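Local structure of 3-hydroxyisobutyrate dehydrogenase (Salmonella typhimurium, 3G0O) at residues Q137-V142 / V161-Y166; A56-F61 / D86-L91. The protein probably oxidises L-threonate to 2-dehydro-L-erythronate with NAD(+), preferred over NADP(+), as a dehydrogenase related to 3-hydroxyisobutyrate dehydrogenases. All coordinates share one frame; numbering follows the deposited sequence.

Contact 1. Residues Q137-V142 / V161-Y166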
# COMPACT_ATOMS: atom_id res chain seq x y z
N GLN A 137 19.62 5.09 7.60
CA GLN A 137 19.60 6.54 7.76
C GLN A 137 19.16 6.94 9.16
O GLN A 137 19.00 8.13 9.45
CB GLN A 137 18.65 7.17 6.73
CG GLN A 137 18.88 6.73 5.29
CD GLN A 137 17.88 7.36 4.32
OE1 GLN A 137 16.66 7.23 4.48
NE2 GLN A 137 18.39 8.04 3.31
N GLY A 138 18.96 5.96 10.03
CA GLY A 138 18.53 6.24 11.39
C GLY A 138 17.10 6.76 11.42
O GLY A 138 16.73 7.54 12.30
N GLU A 139 16.29 6.31 10.46
CA GLU A 139 14.91 6.75 10.36
C GLU A 139 13.88 5.63 10.58
O GLU A 139 12.87 5.56 9.87
CB GLU A 139 14.68 7.41 9.00
CG GLU A 139 15.38 8.76 8.85
CD GLU A 139 15.38 9.28 7.43
OE1 GLU A 139 14.32 9.22 6.77
OE2 GLU A 139 16.44 9.76 6.97
N MSE A 140 14.14 4.77 11.55
CA MSE A 140 13.22 3.69 11.86
C MSE A 140 11.93 4.21 12.47
O MSE A 140 11.87 5.34 12.96
CB MSE A 140 13.82 2.71 12.87
CG MSE A 140 15.02 1.91 12.41
SE MSE A 140 15.45 0.61 13.79
CE MSE A 140 16.58 -0.59 12.77
N THR A 141 10.89 3.38 12.42
CA THR A 141 9.62 3.71 13.06
C THR A 141 9.57 2.71 14.20
O THR A 141 9.75 1.51 13.99
CB THR A 141 8.42 3.50 12.12
OG1 THR A 141 8.33 4.61 11.22
CG2 THR A 141 7.13 3.41 12.93
N VAL A 142 9.35 3.20 15.41
CA VAL A 142 9.30 2.32 16.56
C VAL A 142 7.93 2.35 17.22
O VAL A 142 7.37 3.41 17.45
CB VAL A 142 10.36 2.72 17.62
CG1 VAL A 142 10.44 1.66 18.71
CG2 VAL A 142 11.71 2.91 16.95
N VAL A 161 18.69 5.78 16.19
CA VAL A 161 18.16 4.83 15.23
C VAL A 161 16.79 5.14 14.63
O VAL A 161 16.47 4.66 13.55
CB VAL A 161 18.09 3.41 15.85
CG1 VAL A 161 19.42 3.06 16.49
CG2 VAL A 161 16.96 3.34 16.87
N ALA A 162 15.99 5.95 15.32
CA ALA A 162 14.64 6.25 14.84
C ALA A 162 14.32 7.71 14.53
O ALA A 162 14.97 8.63 15.03
CB ALA A 162 13.63 5.72 15.84
N SER A 163 13.29 7.89 13.70
CA SER A 163 12.81 9.22 13.33
C SER A 163 11.36 9.37 13.80
O SER A 163 10.84 10.47 13.91
CB SER A 163 12.91 9.43 11.82
OG SER A 163 12.21 8.44 11.10
N ASN A 164 10.71 8.24 14.07
CA ASN A 164 9.33 8.23 14.56
C ASN A 164 9.14 7.17 15.63
O ASN A 164 9.17 5.97 15.34
CB ASN A 164 8.34 7.98 13.42
CG ASN A 164 8.30 9.12 12.42
OD1 ASN A 164 8.85 9.01 11.32
ND2 ASN A 164 7.65 10.21 12.79
N VAL A 165 8.96 7.61 16.86
CA VAL A 165 8.76 6.71 17.98
C VAL A 165 7.36 6.90 18.53
O VAL A 165 6.99 8.00 18.93
CB VAL A 165 9.78 6.97 19.10
CG1 VAL A 165 9.52 6.03 20.28
CG2 VAL A 165 11.20 6.76 18.56
N TYR A 166 6.58 5.83 18.54
CA TYR A 166 5.22 5.87 19.05
C TYR A 166 5.15 5.12 20.37
O TYR A 166 5.37 3.91 20.42
CB TYR A 166 4.26 5.24 18.03
CG TYR A 166 4.24 5.97 16.71
CD1 TYR A 166 3.52 7.15 16.56
CD2 TYR A 166 5.02 5.54 15.64
CE1 TYR A 166 3.57 7.88 15.37
CE2 TYR A 166 5.08 6.27 14.45
CZ TYR A 166 4.35 7.43 14.33
OH TYR A 166 4.43 8.17 13.17
O HOH W 1 10.18 6.31 10.23
O HOH W 2 11.43 9.77 8.64
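Strands 140-142 and 164-166 run parallel, 9° apart and 4.7 Å at closest approach, and a beta bulge shifts their pairing by one residue between Met140 and Thr141. At the bulge Met140 O takes two amide donors, Ser163 N at 3.0 Å and, more weakly, Asn164 N, while Met140 N is bonded to Val161 O. Beyond it both backbone polar atoms of Val142 bond to strand 164-166, N to Asn164 O at 2.8 Å and O to Tyr166 N. On one face of the sheet Val142 CG2 rests 3.6 Å from Ala162 CB and is 4.2 Å from Val165 CG2. Selenomethionine Met140 has CB 4.2 Å from Ala162 CB, but its extended chain leads off past Val161 toward Met18 and Ala22 of helix 17-28. The other face is more polar. Thr141 CG2, anti to the backbone N, meets the edge of the Tyr166 ring in its plane, 3.8 Å from CE2. Thr141 OG1 is hydrogen-bonded to His216 O of the second subunit, and a water 2.7 Å from Thr141 OG1 is also hydrogen-bonded to Glu139 O, Asn164 OD1 and Ser163 OG. One solvent molecule thus links four residues across the bulge. Just upstream, Gly138 ends helix 132-136 in a Schellman motif with positive phi. Parallel neighbours separated by helix 148-161 form a classic beta-alpha-beta crossover, here in the Rossmann-type NAD-binding domain.

Contact 2. Residues A56-F61 / D86-L91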
# COMPACT_ATOMS: atom_id res chain seq x y z
N ALA A 56 30.78 -12.89 17.81
CA ALA A 56 29.69 -13.81 17.53
C ALA A 56 28.58 -13.65 18.56
O ALA A 56 27.40 -13.85 18.25
CB ALA A 56 30.19 -15.25 17.52
N SER A 57 28.94 -13.31 19.79
CA SER A 57 27.94 -13.10 20.83
C SER A 57 28.23 -11.81 21.58
O SER A 57 29.29 -11.22 21.40
CB SER A 57 27.92 -14.27 21.81
OG SER A 57 28.92 -14.12 22.79
N ALA A 58 27.29 -11.40 22.42
CA ALA A 58 27.43 -10.17 23.18
C ALA A 58 28.00 -10.39 24.58
O ALA A 58 28.10 -9.45 25.36
CB ALA A 58 26.08 -9.47 23.27
N ARG A 59 28.39 -11.63 24.89
CA ARG A 59 28.94 -11.94 26.22
C ARG A 59 30.19 -11.11 26.52
O ARG A 59 30.44 -10.78 27.67
CB ARG A 59 29.27 -13.44 26.34
CG ARG A 59 28.10 -14.36 26.03
CD ARG A 59 28.42 -15.84 26.29
NE ARG A 59 27.57 -16.68 25.45
CZ ARG A 59 27.81 -16.91 24.16
NH1 ARG A 59 28.87 -16.37 23.58
NH2 ARG A 59 26.96 -17.63 23.43
N GLU A 60 30.96 -10.77 25.49
CA GLU A 60 32.18 -10.00 25.67
C GLU A 60 31.95 -8.56 26.15
O GLU A 60 32.80 -7.99 26.84
CB GLU A 60 32.99 -9.96 24.36
CG GLU A 60 32.76 -11.14 23.40
CD GLU A 60 33.50 -12.40 23.77
OE1 GLU A 60 33.46 -12.81 24.95
OE2 GLU A 60 34.13 -13.01 22.87
N PHE A 61 30.81 -7.97 25.79
CA PHE A 61 30.55 -6.58 26.17
C PHE A 61 29.26 -6.31 26.95
O PHE A 61 29.04 -5.19 27.40
CB PHE A 61 30.60 -5.69 24.92
CG PHE A 61 29.63 -6.10 23.84
CD1 PHE A 61 28.26 -5.84 23.97
CD2 PHE A 61 30.08 -6.76 22.70
CE1 PHE A 61 27.36 -6.23 22.98
CE2 PHE A 61 29.18 -7.15 21.70
CZ PHE A 61 27.82 -6.89 21.84
N ASP A 86 24.28 -19.57 27.29
CA ASP A 86 25.08 -18.43 26.82
C ASP A 86 24.31 -17.10 26.82
O ASP A 86 24.54 -16.24 25.97
CB ASP A 86 25.60 -18.73 25.42
CG ASP A 86 26.27 -20.09 25.33
OD1 ASP A 86 26.97 -20.48 26.30
OD2 ASP A 86 26.11 -20.76 24.29
N GLY A 87 23.39 -16.94 27.77
CA GLY A 87 22.61 -15.71 27.85
C GLY A 87 23.46 -14.57 28.40
O GLY A 87 24.51 -14.82 28.99
N VAL A 88 23.02 -13.33 28.22
CA VAL A 88 23.79 -12.18 28.70
C VAL A 88 23.07 -11.30 29.72
O VAL A 88 23.69 -10.41 30.31
CB VAL A 88 24.23 -11.27 27.53
CG1 VAL A 88 25.04 -12.07 26.53
CG2 VAL A 88 23.01 -10.65 26.86
N ALA A 89 21.78 -11.53 29.92
CA ALA A 89 21.01 -10.72 30.86
C ALA A 89 21.67 -10.63 32.24
O ALA A 89 21.79 -9.53 32.79
CB ALA A 89 19.59 -11.28 31.00
N HIS A 90 22.11 -11.76 32.78
CA HIS A 90 22.74 -11.81 34.09
C HIS A 90 24.10 -11.10 34.19
O HIS A 90 24.63 -10.93 35.28
CB HIS A 90 22.90 -13.26 34.54
CG HIS A 90 23.88 -14.04 33.73
ND1 HIS A 90 25.12 -14.41 34.22
CD2 HIS A 90 23.83 -14.49 32.46
CE1 HIS A 90 25.79 -15.05 33.28
NE2 HIS A 90 25.03 -15.12 32.20
N LEU A 91 24.65 -10.69 33.05
CA LEU A 91 25.95 -10.02 33.05
C LEU A 91 25.78 -8.51 33.01
O LEU A 91 26.71 -7.76 33.29
CB LEU A 91 26.76 -10.46 31.84
CG LEU A 91 27.06 -11.95 31.73
CD1 LEU A 91 27.80 -12.19 30.43
CD2 LEU A 91 27.88 -12.41 32.92
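Val88 CG1 lies against the start of the Arg59 side chain, 3.9 Å from Arg59 CG and 3.8 Å from Arg59 N, with the two side chains crossing at about a right angle. Val88 CG1 also approaches Ala58 CB at 4.3 Å, so one methyl serves two consecutive residues of the facing loop. Farther along, Leu91 CD1 comes to 4.1 Å from Arg59 O. The polar half of the contact lies beyond Arg59 CG. Arg59 has CD anti to CA, chi2 -174°, and the extended chain carries the guanidinium past Val88 to Asp86. There the model places Arg59 NH2 3.4 Å from Asp86 OD2 in a salt bridge, with guanidinium and carboxylate planes 89° apart, and Arg59 NE in a weak, bent bond to Asp86 O. Both are doubtful in detail, because Arg59 NH2 and NE crowd Asp86 CB. In the next shell, turns fix the backbones: Phe61 N bonds to Ala58 O at 3.1 Å, and Leu91 N to Val88 O at 2.9 Å. Deeper in the domain, Ala58 packs on Ala36 of strand 32-36, and Val88 on Ala62 and on Leu68 of strand 67-70. Phe61 meets Trp34 with the ring planes about 30° apart. The buried valine and alanine therefore join the two loops through apolar contact, whereas the ion pair as modelled, if it holds, lies among exposed residues and probably adds a modest electrostatic attraction at their outer margin.

In the fold
From the N terminus, the chain first reaches the loop of 56-61, between strands 53-55 and 67-70. It then passes through strand 67-70 and helix 75-82 to the loop of 86-91, where contact 2 closes. After strand 97-100, helix 106-117 and strand 122-129 comes segment 137-142, and contact 1 closes at 161-166 after helix 148-161. The contacts are thus in series, neither nested nor crossed. Their centres are 26 Å apart and their nearest atoms about 14 Å. Contact 2 joins two connecting loops of the NAD-binding domain, while contact 1 pairs strands 140-145 and 162-169, the second an outermost strand of the domain's sheet within this chain.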